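Local coordinates for ABC transporter, substrate binding protein (Aeropyrum pernix, PDB 3EAF) that probably binds a small solute outside the cell and delivers it to an ABC transporter in the membrane, as a type I periplasmic binding protein, at residues A[9-15]-A[53-59]; A[16-20]-A[207-211]; A[123-129]-A[377-381]. All coordinates share one frame; numbering follows the deposited sequence.

Contact 1. Residues A[9-15]-A[53-59]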
loop_
_atom_site.group_PDB
_atom_site.type_symbol
_atom_site.label_atom_id
_atom_site.label_comp_id
_atom_site.label_asym_id
_atom_site.label_seq_id
_atom_site.Cartn_x
_atom_site.Cartn_y
_atom_site.Cartn_z
ATOM N N LEU A 9 -1.579 5.492 15.661
ATOM C CA LEU A 9 -2.197 4.747 14.576
ATOM C C LEU A 9 -3.187 5.667 13.869
ATOM O O LEU A 9 -4.288 5.906 14.365
ATOM C CB LEU A 9 -2.891 3.476 15.100
ATOM C CG LEU A 9 -3.712 2.643 14.109
ATOM C CD1 LEU A 9 -2.874 2.187 12.922
ATOM C CD2 LEU A 9 -4.351 1.451 14.807
ATOM N N LEU A 10 -2.775 6.175 12.711
ATOM C CA LEU A 10 -3.596 7.078 11.918
ATOM C C LEU A 10 -4.298 6.293 10.809
ATOM O O LEU A 10 -3.645 5.698 9.952
ATOM C CB LEU A 10 -2.721 8.194 11.332
ATOM C CG LEU A 10 -3.407 9.430 10.749
ATOM C CD1 LEU A 10 -3.853 10.389 11.849
ATOM C CD2 LEU A 10 -2.458 10.124 9.779
ATOM N N VAL A 11 -5.626 6.275 10.848
ATOM C CA VAL A 11 -6.413 5.453 9.925
ATOM C C VAL A 11 -7.556 6.219 9.267
ATOM O O VAL A 11 -7.994 7.258 9.766
ATOM C CB VAL A 11 -6.966 4.168 10.611
ATOM C CG1 VAL A 11 -5.823 3.234 11.015
ATOM C CG2 VAL A 11 -7.856 4.498 11.822
ATOM N N ASP A 12 -8.027 5.704 8.134
ATOM C CA ASP A 12 -9.256 6.201 7.533
ATOM C C ASP A 12 -10.337 5.132 7.650
ATOM O O ASP A 12 -10.379 4.189 6.861
ATOM C CB ASP A 12 -9.033 6.599 6.069
ATOM C CG ASP A 12 -10.289 7.157 5.419
ATOM O OD1 ASP A 12 -11.313 7.302 6.124
ATOM O OD2 ASP A 12 -10.253 7.453 4.205
ATOM N N GLU A 13 -11.211 5.290 8.639
ATOM C CA GLU A 13 -12.295 4.340 8.869
ATOM C C GLU A 13 -13.652 4.810 8.349
ATOM O O GLU A 13 -14.582 4.010 8.224
ATOM C CB GLU A 13 -12.401 4.019 10.360
ATOM C CG GLU A 13 -11.234 3.205 10.897
ATOM C CD GLU A 13 -11.387 2.865 12.366
ATOM O OE1 GLU A 13 -12.028 3.652 13.098
ATOM O OE2 GLU A 13 -10.865 1.809 12.791
ATOM N N THR A 14 -13.765 6.097 8.039
ATOM C CA THR A 14 -15.066 6.686 7.715
ATOM C C THR A 14 -15.048 7.577 6.471
ATOM O O THR A 14 -16.105 8.014 6.007
ATOM C CB THR A 14 -15.620 7.513 8.907
ATOM O OG1 THR A 14 -14.617 8.434 9.367
ATOM C CG2 THR A 14 -16.052 6.592 10.055
ATOM N N GLY A 15 -13.856 7.850 5.945
ATOM C CA GLY A 15 -13.696 8.747 4.793
ATOM C C GLY A 15 -13.662 8.072 3.428
ATOM O O GLY A 15 -14.062 6.912 3.289
ATOM N N ILE A 53 -2.302 4.500 20.009
ATOM C CA ILE A 53 -3.371 5.485 20.074
ATOM C C ILE A 53 -4.011 5.607 18.683
ATOM O O ILE A 53 -3.425 6.181 17.760
ATOM C CB ILE A 53 -2.845 6.865 20.600
ATOM C CG1 ILE A 53 -2.214 6.735 21.996
ATOM C CG2 ILE A 53 -3.955 7.904 20.645
ATOM C CD1 ILE A 53 -0.691 6.640 21.990
ATOM N N LYS A 54 -5.209 5.048 18.534
ATOM C CA LYS A 54 -5.879 5.025 17.239
ATOM C C LYS A 54 -6.687 6.292 17.000
ATOM O O LYS A 54 -7.460 6.720 17.860
ATOM C CB LYS A 54 -6.780 3.799 17.101
ATOM C CG LYS A 54 -7.325 3.614 15.690
ATOM C CD LYS A 54 -8.133 2.334 15.542
ATOM C CE LYS A 54 -9.594 2.567 15.867
ATOM N NZ LYS A 54 -10.414 1.383 15.501
ATOM N N ARG A 55 -6.502 6.880 15.823
ATOM C CA ARG A 55 -7.239 8.077 15.420
ATOM C C ARG A 55 -7.753 7.937 13.989
ATOM O O ARG A 55 -6.963 7.778 13.058
ATOM C CB ARG A 55 -6.342 9.314 15.538
ATOM C CG ARG A 55 -5.942 9.685 16.966
ATOM C CD ARG A 55 -7.130 10.222 17.746
ATOM N NE ARG A 55 -6.762 10.621 19.098
ATOM C CZ ARG A 55 -6.922 9.858 20.175
ATOM N NH1 ARG A 55 -7.449 8.643 20.063
ATOM N NH2 ARG A 55 -6.563 10.318 21.368
ATOM N N ASP A 56 -9.074 7.975 13.821
ATOM C CA ASP A 56 -9.688 7.991 12.489
ATOM C C ASP A 56 -9.734 9.426 11.973
ATOM O O ASP A 56 -10.520 10.250 12.452
ATOM C CB ASP A 56 -11.088 7.364 12.523
ATOM C CG ASP A 56 -11.879 7.579 11.232
ATOM O OD1 ASP A 56 -11.286 7.691 10.133
ATOM O OD2 ASP A 56 -13.122 7.622 11.317
ATOM N N TYR A 57 -8.889 9.721 10.990
ATOM C CA TYR A 57 -8.810 11.080 10.446
ATOM C C TYR A 57 -9.609 11.265 9.158
ATOM O O TYR A 57 -9.666 12.379 8.610
ATOM C CB TYR A 57 -7.349 11.519 10.280
ATOM C CG TYR A 57 -6.663 11.094 8.992
ATOM C CD1 TYR A 57 -6.246 12.049 8.059
ATOM C CD2 TYR A 57 -6.409 9.754 8.716
ATOM C CE1 TYR A 57 -5.602 11.678 6.881
ATOM C CE2 TYR A 57 -5.767 9.365 7.539
ATOM C CZ TYR A 57 -5.362 10.337 6.629
ATOM O OH TYR A 57 -4.720 9.969 5.469
ATOM N N ALA A 58 -10.216 10.172 8.682
ATOM C CA ALA A 58 -11.098 10.182 7.506
ATOM C C ALA A 58 -10.490 10.808 6.232
ATOM O O ALA A 58 -11.200 11.430 5.434
ATOM C CB ALA A 58 -12.457 10.847 7.858
ATOM N N TYR A 59 -9.177 10.637 6.060
ATOM C CA TYR A 59 -8.422 11.142 4.895
ATOM C C TYR A 59 -8.354 12.671 4.831
ATOM O O TYR A 59 -7.913 13.240 3.834
ATOM C CB TYR A 59 -8.982 10.572 3.585
ATOM C CG TYR A 59 -7.947 10.290 2.519
ATOM C CD1 TYR A 59 -6.964 9.323 2.714
ATOM C CD2 TYR A 59 -7.965 10.977 1.301
ATOM C CE1 TYR A 59 -6.016 9.045 1.724
ATOM C CE2 TYR A 59 -7.023 10.711 0.315
ATOM C CZ TYR A 59 -6.054 9.747 0.534
ATOM O OH TYR A 59 -5.132 9.487 -0.451
HETATM O O HOH W 1 -14.664 5.638 13.330
#

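Contact 2. Residues A[16-20]-A[207-211]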
loop_
_atom_site.group_PDB
_atom_site.type_symbol
_atom_site.label_atom_id
_atom_site.label_comp_id
_atom_site.label_asym_id
_atom_site.label_seq_id
_atom_site.Cartn_x
_atom_site.Cartn_y
_atom_site.Cartn_z
ATOM N N PRO A 16 -13.175 8.798 2.402
ATOM C CA PRO A 16 -13.254 8.343 1.008
ATOM C C PRO A 16 -12.327 7.169 0.664
ATOM O O PRO A 16 -12.462 6.583 -0.418
ATOM C CB PRO A 16 -12.853 9.588 0.217
ATOM C CG PRO A 16 -11.943 10.326 1.144
ATOM C CD PRO A 16 -12.527 10.119 2.509
ATOM N N THR A 17 -11.396 6.838 1.561
ATOM C CA THR A 17 -10.537 5.674 1.361
ATOM C C THR A 17 -10.793 4.607 2.437
ATOM O O THR A 17 -9.976 3.704 2.629
ATOM C CB THR A 17 -9.026 6.038 1.288
ATOM O OG1 THR A 17 -8.569 6.515 2.561
ATOM C CG2 THR A 17 -8.736 7.079 0.184
ATOM N N SER A 18 -11.940 4.700 3.113
ATOM C CA SER A 18 -12.313 3.699 4.119
ATOM C C SER A 18 -12.727 2.357 3.497
ATOM O O SER A 18 -12.764 1.342 4.190
ATOM C CB SER A 18 -13.383 4.224 5.085
ATOM O OG SER A 18 -14.546 4.661 4.404
ATOM N N ASP A 19 -13.027 2.357 2.194
ATOM C CA ASP A 19 -13.232 1.112 1.444
ATOM C C ASP A 19 -12.065 0.128 1.661
ATOM O O ASP A 19 -12.276 -1.084 1.787
ATOM C CB ASP A 19 -13.488 1.373 -0.060
ATOM C CG ASP A 19 -12.402 2.234 -0.738
ATOM O OD1 ASP A 19 -11.410 2.639 -0.090
ATOM O OD2 ASP A 19 -12.557 2.521 -1.948
ATOM N N VAL A 20 -10.846 0.665 1.734
ATOM C CA VAL A 20 -9.639 -0.127 2.013
ATOM C C VAL A 20 -9.065 0.158 3.417
ATOM O O VAL A 20 -8.303 -0.650 3.972
ATOM C CB VAL A 20 -8.550 0.080 0.914
ATOM C CG1 VAL A 20 -9.025 -0.471 -0.430
ATOM C CG2 VAL A 20 -8.163 1.563 0.770
ATOM N N ASN A 207 -6.844 4.878 -8.417
ATOM C CA ASN A 207 -7.705 5.143 -7.259
ATOM C C ASN A 207 -7.960 3.884 -6.408
ATOM O O ASN A 207 -7.457 2.802 -6.724
ATOM C CB ASN A 207 -9.056 5.722 -7.716
ATOM C CG ASN A 207 -8.929 7.058 -8.433
ATOM O OD1 ASN A 207 -7.853 7.659 -8.495
ATOM N ND2 ASN A 207 -10.045 7.533 -8.977
ATOM N N THR A 208 -8.749 4.033 -5.341
ATOM C CA THR A 208 -9.106 2.906 -4.476
ATOM C C THR A 208 -10.177 2.026 -5.123
ATOM O O THR A 208 -10.767 2.404 -6.141
ATOM C CB THR A 208 -9.579 3.365 -3.068
ATOM O OG1 THR A 208 -10.850 4.019 -3.174
ATOM C CG2 THR A 208 -8.568 4.319 -2.431
ATOM N N ILE A 209 -10.435 0.871 -4.509
ATOM C CA ILE A 209 -11.309 -0.164 -5.067
ATOM C C ILE A 209 -12.704 0.313 -5.494
ATOM O O ILE A 209 -13.272 -0.237 -6.433
ATOM C CB ILE A 209 -11.410 -1.413 -4.114
ATOM C CG1 ILE A 209 -12.097 -2.592 -4.818
ATOM C CG2 ILE A 209 -12.074 -1.046 -2.771
ATOM C CD1 ILE A 209 -11.971 -3.932 -4.096
ATOM N N SER A 210 -13.251 1.321 -4.814
ATOM C CA SER A 210 -14.603 1.810 -5.113
ATOM C C SER A 210 -14.728 2.341 -6.536
ATOM O O SER A 210 -15.584 1.896 -7.289
ATOM C CB SER A 210 -15.038 2.881 -4.104
ATOM O OG SER A 210 -15.114 2.320 -2.805
ATOM N N SER A 211 -13.879 3.290 -6.905
ATOM C CA SER A 211 -13.933 3.837 -8.261
ATOM C C SER A 211 -13.316 2.901 -9.306
ATOM O O SER A 211 -13.808 2.841 -10.431
ATOM C CB SER A 211 -13.313 5.235 -8.325
ATOM O OG SER A 211 -11.972 5.224 -7.892
#

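Contact 3. Residues A[123-129]-A[377-381]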
loop_
_atom_site.group_PDB
_atom_site.type_symbol
_atom_site.label_atom_id
_atom_site.label_comp_id
_atom_site.label_asym_id
_atom_site.label_seq_id
_atom_site.Cartn_x
_atom_site.Cartn_y
_atom_site.Cartn_z
ATOM N N ASP A 123 7.756 1.282 -3.872
ATOM C CA ASP A 123 6.988 2.505 -4.044
ATOM C C ASP A 123 5.934 2.297 -5.132
ATOM O O ASP A 123 6.058 1.381 -5.945
ATOM C CB ASP A 123 7.916 3.637 -4.447
ATOM C CG ASP A 123 8.557 3.383 -5.784
ATOM O OD1 ASP A 123 8.063 3.927 -6.789
ATOM O OD2 ASP A 123 9.520 2.599 -5.827
ATOM N N TYR A 124 4.922 3.164 -5.153
ATOM C CA TYR A 124 3.824 3.110 -6.127
ATOM C C TYR A 124 4.247 3.062 -7.597
ATOM O O TYR A 124 3.577 2.443 -8.423
ATOM C CB TYR A 124 2.915 4.325 -5.952
ATOM C CG TYR A 124 1.923 4.256 -4.811
ATOM C CD1 TYR A 124 1.667 5.384 -4.038
ATOM C CD2 TYR A 124 1.224 3.077 -4.520
ATOM C CE1 TYR A 124 0.743 5.353 -2.995
ATOM C CE2 TYR A 124 0.292 3.034 -3.470
ATOM C CZ TYR A 124 0.064 4.179 -2.715
ATOM O OH TYR A 124 -0.842 4.162 -1.678
ATOM N N SER A 125 5.336 3.747 -7.925
ATOM C CA SER A 125 5.793 3.847 -9.312
ATOM C C SER A 125 6.420 2.531 -9.791
ATOM O O SER A 125 6.052 2.017 -10.851
ATOM C CB SER A 125 6.758 5.028 -9.469
ATOM O OG SER A 125 6.192 6.220 -8.943
ATOM N N THR A 126 7.344 1.989 -8.995
ATOM C CA THR A 126 7.936 0.667 -9.227
ATOM C C THR A 126 6.876 -0.425 -9.290
ATOM O O THR A 126 6.953 -1.316 -10.140
ATOM C CB THR A 126 8.945 0.308 -8.120
ATOM O OG1 THR A 126 9.928 1.347 -8.020
ATOM C CG2 THR A 126 9.630 -1.026 -8.411
ATOM N N GLN A 127 5.891 -0.355 -8.390
ATOM C CA GLN A 127 4.733 -1.253 -8.429
ATOM C C GLN A 127 3.986 -1.133 -9.763
ATOM O O GLN A 127 3.720 -2.143 -10.425
ATOM C CB GLN A 127 3.776 -0.969 -7.256
ATOM C CG GLN A 127 4.288 -1.454 -5.893
ATOM C CD GLN A 127 3.240 -1.376 -4.790
ATOM O OE1 GLN A 127 3.501 -0.854 -3.694
ATOM N NE2 GLN A 127 2.061 -1.910 -5.061
ATOM N N ALA A 128 3.651 0.101 -10.142
ATOM C CA ALA A 128 2.912 0.376 -11.378
ATOM C C ALA A 128 3.662 -0.133 -12.607
ATOM O O ALA A 128 3.083 -0.794 -13.465
ATOM C CB ALA A 128 2.626 1.866 -11.518
ATOM N N CYS A 129 4.953 0.169 -12.675
ATOM C CA CYS A 129 5.757 -0.214 -13.831
ATOM C C CYS A 129 5.960 -1.728 -13.896
ATOM O O CYS A 129 6.035 -2.295 -14.984
ATOM C CB CYS A 129 7.081 0.546 -13.846
ATOM S SG CYS A 129 6.867 2.335 -14.100
ATOM N N CYS A 377 12.062 3.722 -11.896
ATOM C CA CYS A 377 10.716 4.208 -11.591
ATOM C C CYS A 377 10.690 5.157 -10.394
ATOM O O CYS A 377 10.077 6.228 -10.451
ATOM C CB CYS A 377 9.785 3.026 -11.311
ATOM S SG CYS A 377 10.183 1.516 -12.214
ATOM N N ALA A 378 11.357 4.747 -9.317
ATOM C CA ALA A 378 11.393 5.501 -8.070
ATOM C C ALA A 378 11.972 6.893 -8.271
ATOM O O ALA A 378 11.327 7.888 -7.943
ATOM C CB ALA A 378 12.191 4.745 -7.019
ATOM N N ARG A 379 13.185 6.958 -8.820
ATOM C CA ARG A 379 13.850 8.243 -8.994
ATOM C C ARG A 379 13.152 9.170 -9.994
ATOM O O ARG A 379 13.240 10.388 -9.853
ATOM C CB ARG A 379 15.337 8.064 -9.298
ATOM C CG ARG A 379 16.107 7.584 -8.070
ATOM C CD ARG A 379 17.616 7.623 -8.264
ATOM N NE ARG A 379 18.313 7.060 -7.109
ATOM C CZ ARG A 379 18.503 5.760 -6.905
ATOM N NH1 ARG A 379 18.051 4.867 -7.776
ATOM N NH2 ARG A 379 19.145 5.354 -5.817
ATOM N N TYR A 380 12.428 8.600 -10.960
ATOM C CA TYR A 380 11.609 9.403 -11.882
ATOM C C TYR A 380 10.627 10.257 -11.093
ATOM O O TYR A 380 10.480 11.452 -11.354
ATOM C CB TYR A 380 10.821 8.529 -12.868
ATOM C CG TYR A 380 11.644 7.705 -13.845
ATOM C CD1 TYR A 380 13.000 7.964 -14.063
ATOM C CD2 TYR A 380 11.046 6.683 -14.579
ATOM C CE1 TYR A 380 13.748 7.197 -14.967
ATOM C CE2 TYR A 380 11.776 5.926 -15.483
ATOM C CZ TYR A 380 13.125 6.190 -15.674
ATOM O OH TYR A 380 13.843 5.433 -16.579
ATOM N N THR A 381 9.968 9.635 -10.117
ATOM C CA THR A 381 8.967 10.311 -9.306
ATOM C C THR A 381 9.614 11.303 -8.334
ATOM O O THR A 381 9.110 12.412 -8.153
ATOM C CB THR A 381 8.076 9.293 -8.557
ATOM O OG1 THR A 381 7.479 8.405 -9.507
ATOM C CG2 THR A 381 6.969 10.002 -7.772
#

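Contact 1. Residues A[9-15]-A[53-59]
Leu10 lays CD2 over one face of the Tyr57 ring, 12° off its normal and 4.1 Å from the centroid, a CH-pi contact, while Tyr59 N lies over the opposite face. At the ring's edge, near its plane, sits Val11 O, 3.1 Å from Tyr57 CD2. The carboxylate of Asp56 is likewise used on both faces: Glu13 N (2.8 Å to OD1) and Ala58 N, the latter closing an Asx turn, reach Asp56 OD1 from opposite sides of the plane. Thr14 OG1 donates to the syn lone pair of Asp56 OD2 at 2.6 Å. CG of Asp56 stands anti to the backbone N (chi1 169°), which carries the carboxylate over to the turn after the neighbouring strand; a short acid with two acceptor oxygens suits this junction. Lys54, bent at chi3, runs its methylenes beside Leu9 CD2 and Val11 CG2 before Lys54 NZ forms a salt bridge with Glu13 OE2, on its syn lone pair, at 2.8 Å. Parallel backbone pairing, such as Val11 N to Arg55 O at 3.0 Å, joins the strands of this Rossmann-like sheet. Leu9, Val11 and Lys54 meet helix 18-38, where Glu29 also pairs with Lys54; Arg55 and Tyr57 meet helix 61-74, and Tyr57 OH bonds Asp87.

Contact 2. Residues A[16-20]-A[207-211]
Asp19 OD2 gathers three donors from 207-211. Thr208 OG1 donates a hydrogen bond to the syn lone pair of Asp19 OD2 at 2.6 Å; Ser210 OG and Ser210 N reach the same Asp19 OD2 at 2.7 and 3.2 Å on its anti side, 20° and 26° out of the carboxylate plane. OD2 is thus gripped from both sides and the rotation of the carboxylate is fixed. The other oxygen, Asp19 OD1, turns back to its own helix, with a weak bond from Val20 N. Asp19 CG lies between the backbone N and the carbonyl carbon (chi1 54°), which leaves OD1 near Val20 N while OD2 points at Thr208 and Ser210. Because Ser210 N belongs to the first turn of helix 209-222, the acid sits where the helix dipole would probably stabilise its negative charge. With an alanine here, the Thr208 and Ser210 hydroxyls and Ser210 N would probably be left without their shared acceptor, and that first turn without the negative charge beside it. Beside the carboxylate the contact is apolar: Thr17 CG2 meets Thr208 CG2 at 3.8 Å, and Val20 CG1 meets Ile209 CG2 at 3.9 Å. Thr17 OG1 is engaged elsewhere, by Asp12 and Trp83. The contact joins the starts of helices 18-38 and 209-222, each following a strand of a different sheet, across the cleft between the two lobes; Ile209 packs on helix 239-243, and Arg238 bonds Asp19 O.

Contact 3. Residues A[123-129]-A[377-381]
The N-terminal turn of helix 124-139, capped by Asp123, packs against the short C-terminal helix 377-382. As N-cap, Asp123 accepts at OD1 from Thr126 N at 3.0 Å, with the donor above the carboxylate plane, and more weakly from Ser125 N. Its OD2 takes a bond from Thr126 OG1 at 2.6 Å, so backbone and hydroxyl together hold the carboxylate. The same OD2 rests 3.6 Å from Ala378 CB, where a methyl is small enough to sit against the capped turn. The bond between the segments joins two hydroxyls, Ser125 OG and Thr381 OG1, 2.6 Å apart. Both stand anti to their carbonyl carbons (chi1 -52° and -56°), which aims them at each other across the interface. Helix 124-139 lies between strand 117-118 of one sheet and strand 142-148 of the other, where the chain passes from the first lobe to the second. Segments 124-129 and 377-381 run at 131°, their axes 8.2 Å apart, a close approach allowed by small residues on both sides. Cys377 fills the centre, its CB 3.5 Å from Thr126 N and its SG 3.6 Å from Cys129 CB. The two sulfurs, SG of Cys129 and SG of Cys377, are 3.9 Å apart, too far for a disulfide. Ala161 of helix 159-165 touches both Ser125 and Thr381.

Overall arrangement
From the N terminus, strand 3-11 leads through the turn at 12-17 into helix 18-38. Contact 1 closes the first loop when strand 47-56 returns beside strand 3-11. Contact 2 opens on residues 16-20, inside that loop, but closes only at 207-211, so the two cross; they also touch, Asp12 OD2 lying 2.5 Å from Thr17 OG1. Contact 3 opens at 123-129, within the span of contact 2, and closes near the C terminus, so it crosses contact 2 but follows contact 1 in series. Contact 1 pairs two neighbouring strands of the first lobe's sheet, contact 2 links that lobe to the other, and contact 3 ties helix 377-382 to the start of helix 124-139, across the chain's centre from contact 1.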